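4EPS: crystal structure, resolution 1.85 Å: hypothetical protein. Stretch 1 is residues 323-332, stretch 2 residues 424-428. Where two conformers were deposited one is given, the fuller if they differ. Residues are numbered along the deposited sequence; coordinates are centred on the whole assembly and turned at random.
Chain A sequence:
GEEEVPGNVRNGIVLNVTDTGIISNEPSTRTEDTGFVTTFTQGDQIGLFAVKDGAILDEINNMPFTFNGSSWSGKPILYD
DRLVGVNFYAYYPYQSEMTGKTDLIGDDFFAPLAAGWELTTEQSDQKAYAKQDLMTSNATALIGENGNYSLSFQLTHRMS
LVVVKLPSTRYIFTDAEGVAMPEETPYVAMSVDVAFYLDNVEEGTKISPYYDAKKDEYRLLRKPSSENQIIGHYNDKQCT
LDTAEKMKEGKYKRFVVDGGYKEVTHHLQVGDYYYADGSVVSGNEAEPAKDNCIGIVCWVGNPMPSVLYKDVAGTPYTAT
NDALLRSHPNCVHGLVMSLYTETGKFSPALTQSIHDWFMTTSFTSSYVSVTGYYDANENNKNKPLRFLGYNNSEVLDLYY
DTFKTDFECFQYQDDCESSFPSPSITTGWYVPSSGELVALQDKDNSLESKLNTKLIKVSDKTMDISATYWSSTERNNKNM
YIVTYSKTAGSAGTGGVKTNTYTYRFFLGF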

ATOM      1  N   ALA A 323     -23.252  20.819   7.890  1.00 29.72           N
ATOM      2  CA  ALA A 323     -24.201  20.234   6.935  1.00 30.15           C
ATOM      3  C   ALA A 323     -23.607  19.048   6.176  1.00 32.81           C
ATOM      4  O   ALA A 323     -24.336  18.107   5.864  1.00 32.32           O
ATOM      5  N   LEU A 324     -22.292  19.097   5.867  1.00 28.43           N
ATOM      6  CA  LEU A 324     -21.607  18.015   5.163  1.00 26.76           C
ATOM      7  C   LEU A 324     -21.556  16.753   6.038  1.00 30.58           C
ATOM      8  O   LEU A 324     -21.833  15.664   5.538  1.00 29.72           O
ATOM      9  N   LEU A 325     -21.175  16.898   7.319  1.00 30.48           N
ATOM     10  CA  LEU A 325     -21.112  15.774   8.271  1.00 31.69           C
ATOM     11  C   LEU A 325     -22.506  15.172   8.451  1.00 36.17           C
ATOM     12  O   LEU A 325     -22.662  13.951   8.467  1.00 34.99           O
ATOM     13  N   ARG A 326     -23.518  16.032   8.540  1.00 33.96           N
ATOM     14  CA  ARG A 326     -24.902  15.598   8.726  1.00 34.64           C
ATOM     15  C   ARG A 326     -25.459  14.844   7.490  1.00 37.30           C
ATOM     16  O   ARG A 326     -26.036  13.767   7.648  1.00 36.43           O
ATOM     17  N   SER A 327     -25.260  15.381   6.267  1.00 32.00           N
ATOM     18  CA  SER A 327     -25.842  14.788   5.063  1.00 30.45           C
ATOM     19  C   SER A 327     -25.007  13.698   4.391  1.00 33.36           C
ATOM     20  O   SER A 327     -25.595  12.859   3.712  1.00 32.34           O
ATOM     21  N   HIS A 328     -23.654  13.745   4.488  1.00 28.85           N
ATOM     22  CA  HIS A 328     -22.809  12.768   3.805  1.00 27.65           C
ATOM     23  C   HIS A 328     -21.668  12.400   4.732  1.00 31.60           C
ATOM     24  O   HIS A 328     -20.508  12.705   4.422  1.00 30.05           O
ATOM     25  N   PRO A 329     -21.971  11.738   5.888  1.00 30.37           N
ATOM     26  CA  PRO A 329     -20.914  11.443   6.880  1.00 29.89           C
ATOM     27  C   PRO A 329     -19.808  10.521   6.390  1.00 31.36           C
ATOM     28  O   PRO A 329     -18.754  10.450   7.020  1.00 31.98           O
ATOM     29  N   ASN A 330     -20.044   9.824   5.282  1.00 26.78           N
ATOM     30  CA  ASN A 330     -19.045   8.903   4.766  0.60 26.45           C
ATOM     31  C   ASN A 330     -18.039   9.611   3.821  1.00 28.44           C
ATOM     32  O   ASN A 330     -17.008   9.032   3.495  1.00 28.57           O
ATOM     33  N   CYS A 331     -18.297  10.876   3.433  1.00 25.76           N
ATOM     34  CA  CYS A 331     -17.394  11.601   2.509  1.00 24.20           C
ATOM     35  C   CYS A 331     -16.217  12.256   3.241  1.00 26.16           C
ATOM     36  O   CYS A 331     -16.159  13.463   3.411  1.00 26.08           O
ATOM     37  N   VAL A 332     -15.271  11.421   3.680  1.00 22.46           N
ATOM     38  CA  VAL A 332     -14.113  11.830   4.501  1.00 21.61           C
ATOM     39  C   VAL A 332     -12.789  11.549   3.786  1.00 23.57           C
ATOM     40  O   VAL A 332     -11.748  11.562   4.432  1.00 22.01           O
ATOM     41  N   SER A 424     -23.554   7.963  -6.369  1.00 27.58           N
ATOM     42  CA  SER A 424     -24.527   8.102  -5.265  1.00 27.83           C
ATOM     43  C   SER A 424     -23.847   8.222  -3.897  1.00 28.61           C
ATOM     44  O   SER A 424     -24.410   8.817  -2.976  1.00 29.71           O
ATOM     45  N   ILE A 425     -22.630   7.683  -3.762  1.00 23.80           N
ATOM     46  CA  ILE A 425     -21.886   7.717  -2.495  1.00 23.92           C
ATOM     47  C   ILE A 425     -21.217   9.084  -2.226  1.00 27.45           C
ATOM     48  O   ILE A 425     -20.653   9.270  -1.154  1.00 27.90           O
ATOM     49  N   THR A 426     -21.266  10.003  -3.180  1.00 22.68           N
ATOM     50  CA  THR A 426     -20.641  11.336  -3.022  1.00 21.13           C
ATOM     51  C   THR A 426     -21.661  12.408  -2.626  1.00 25.68           C
ATOM     52  O   THR A 426     -22.866  12.155  -2.576  1.00 23.63           O
ATOM     53  N   THR A 427     -21.166  13.653  -2.410  1.00 21.27           N
ATOM     54  CA  THR A 427     -22.023  14.782  -2.078  1.00 21.39           C
ATOM     55  C   THR A 427     -22.887  15.215  -3.253  1.00 25.83           C
ATOM     56  O   THR A 427     -23.865  15.931  -3.061  1.00 26.55           O
ATOM     57  N   GLY A 428     -22.443  14.895  -4.463  1.00 22.83           N
ATOM     58  CA  GLY A 428     -22.990  15.463  -5.679  1.00 22.64           C
ATOM     59  C   GLY A 428     -22.183  16.738  -5.953  1.00 23.85           C
ATOM     60  O   GLY A 428     -21.400  17.187  -5.101  1.00 21.58           O
TER

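The contact is held without a single hydrogen bond between the stretches, and its most distinctive element is a CH-pi interaction in which a backbone carbon serves as the donor: T427 CA lies 3.7 Å from the centroid of the H328 ring, only 5° off the ring normal, so it sits almost squarely over the face. H328 is the first residue to leave helical phi/psi after the helix 323-327. Its CA-to-CB bond points toward the other stretch, and chi1 of -63° (m) with chi2 of 97° presents the ring face to T427. The same ring brings H328 CD2 to 3.5 Å from T426 O, an oblique approach and not a hydrogen bond.

H328 also opens a type I turn to C331, closed by C331 N to H328 O at 3.0 Å. This turn places a second inward-pointing side chain beside the first. With chi1 at -65° (m), C331 SG comes within 3.3 Å of I425 O and 3.8 Å of T426 CA, so the sulfur packs largely against backbone; its approach to T427 CG2 is 4.2 Å.

That methyl is the shared apolar surface. T427 leaves its backbone sideways, yet it has the largest covered area of any residue here, 71 Å². Its chi1 of 61° (p) leaves CG2 3.5 Å from L324 CD1 and 4.2 Å from H328 ND1. L324 also starts sideways, but its t, p rotamer carries its end nearer.

The threonine hydroxyls are engaged on their own side: T427 OG1 donates to G428 O at 2.7 Å, and G428 N gives T426 OG1 a weak bond at 3.3 Å. T426 points its CB away, contributing mainly backbone. The summed buried surface, 222 Å², is consistent with a small patch built from van der Waals contacts.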

ATOM      1  CB  ALA A 323     -24.667  21.294   5.945  1.00 31.23           C
ATOM      2  CB  LEU A 324     -20.178  18.468   4.755  1.00 25.87           C
ATOM      3  CG  LEU A 324     -19.272  17.444   4.034  1.00 29.17           C
ATOM      4  CD1 LEU A 324     -19.971  16.792   2.848  1.00 29.37           C
ATOM      5  CD2 LEU A 324     -17.961  18.115   3.561  1.00 30.02           C
ATOM      6  CB  LEU A 325     -20.552  16.255   9.631  1.00 32.60           C
ATOM      7  CG  LEU A 325     -20.581  15.267  10.828  1.00 37.80           C
ATOM      8  CD1 LEU A 325     -19.771  13.991  10.534  1.00 38.53           C
ATOM      9  CD2 LEU A 325     -20.026  15.922  12.081  1.00 38.25           C
ATOM     10  CB  ARG A 326     -25.746  16.836   9.047  1.00 36.53           C
ATOM     11  CG  ARG A 326     -27.172  16.572   9.475  1.00 42.27           C
ATOM     12  CD  ARG A 326     -27.734  17.806  10.152  1.00 43.88           C
ATOM     13  NE  ARG A 326     -27.777  18.960   9.249  1.00 41.29           N
ATOM     14  CZ  ARG A 326     -27.247  20.148   9.514  1.00 41.49           C
ATOM     15  NH1 ARG A 326     -26.616  20.362  10.663  1.00 35.59           N
ATOM     16  NH2 ARG A 326     -27.352  21.136   8.638  1.00 36.59           N
ATOM     17  CB  SER A 327     -26.151  15.865   4.032  1.00 33.53           C
ATOM     18  OG  SER A 327     -26.966  16.873   4.606  1.00 41.52           O
ATOM     19  CB  HIS A 328     -22.303  13.331   2.451  1.00 27.57           C
ATOM     20  CG  HIS A 328     -23.400  13.617   1.477  1.00 30.41           C
ATOM     21  ND1 HIS A 328     -23.920  14.897   1.330  1.00 32.60           N
ATOM     22  CD2 HIS A 328     -24.082  12.773   0.669  1.00 31.32           C
ATOM     23  CE1 HIS A 328     -24.881  14.795   0.421  1.00 31.57           C
ATOM     24  NE2 HIS A 328     -25.024  13.537  -0.006  1.00 31.62           N
ATOM     25  CB  PRO A 329     -21.692  10.769   8.029  1.00 31.96           C
ATOM     26  CG  PRO A 329     -22.931  10.218   7.376  1.00 35.76           C
ATOM     27  CD  PRO A 329     -23.293  11.270   6.376  1.00 32.20           C
ATOM     28  CB  ASN A 330     -19.743   7.717   4.073  0.60 30.16           C
ATOM     29  CG  ASN A 330     -20.866   7.090   4.903  0.60 57.15           C
ATOM     30  OD1 ASN A 330     -20.785   6.963   6.134  0.60 50.17           O
ATOM     31  ND2 ASN A 330     -21.932   6.649   4.247  0.60 50.78           N
ATOM     32  CB  CYS A 331     -18.200  12.600   1.678  1.00 24.08           C
ATOM     33  SG  CYS A 331     -19.388  11.810   0.553  1.00 28.07           S
ATOM     34  CB  VAL A 332     -14.185  11.054   5.862  1.00 25.87           C
ATOM     35  CG1 VAL A 332     -15.460  11.427   6.639  1.00 26.43           C
ATOM     36  CG2 VAL A 332     -14.106   9.528   5.646  1.00 25.21           C
ATOM     37  CB  SER A 424     -25.471   6.887  -5.255  1.00 33.51           C
ATOM     38  OG  SER A 424     -24.726   5.692  -5.035  1.00 38.15           O
ATOM     39  CB  ILE A 425     -20.832   6.584  -2.450  1.00 27.07           C
ATOM     40  CG1 ILE A 425     -19.825   6.684  -3.639  1.00 27.62           C
ATOM     41  CG2 ILE A 425     -21.562   5.201  -2.381  1.00 27.28           C
ATOM     42  CD1 ILE A 425     -18.608   5.787  -3.545  1.00 31.14           C
ATOM     43  CB  THR A 426     -19.929  11.755  -4.339  1.00 20.55           C
ATOM     44  OG1 THR A 426     -20.903  12.098  -5.342  1.00 21.58           O
ATOM     45  CG2 THR A 426     -18.943  10.698  -4.836  1.00 23.22           C
ATOM     46  CB  THR A 427     -21.127  16.009  -1.699  1.00 23.61           C
ATOM     47  OG1 THR A 427     -20.307  16.350  -2.829  1.00 21.09           O
ATOM     48  CG2 THR A 427     -20.260  15.771  -0.477  1.00 22.91           C
TER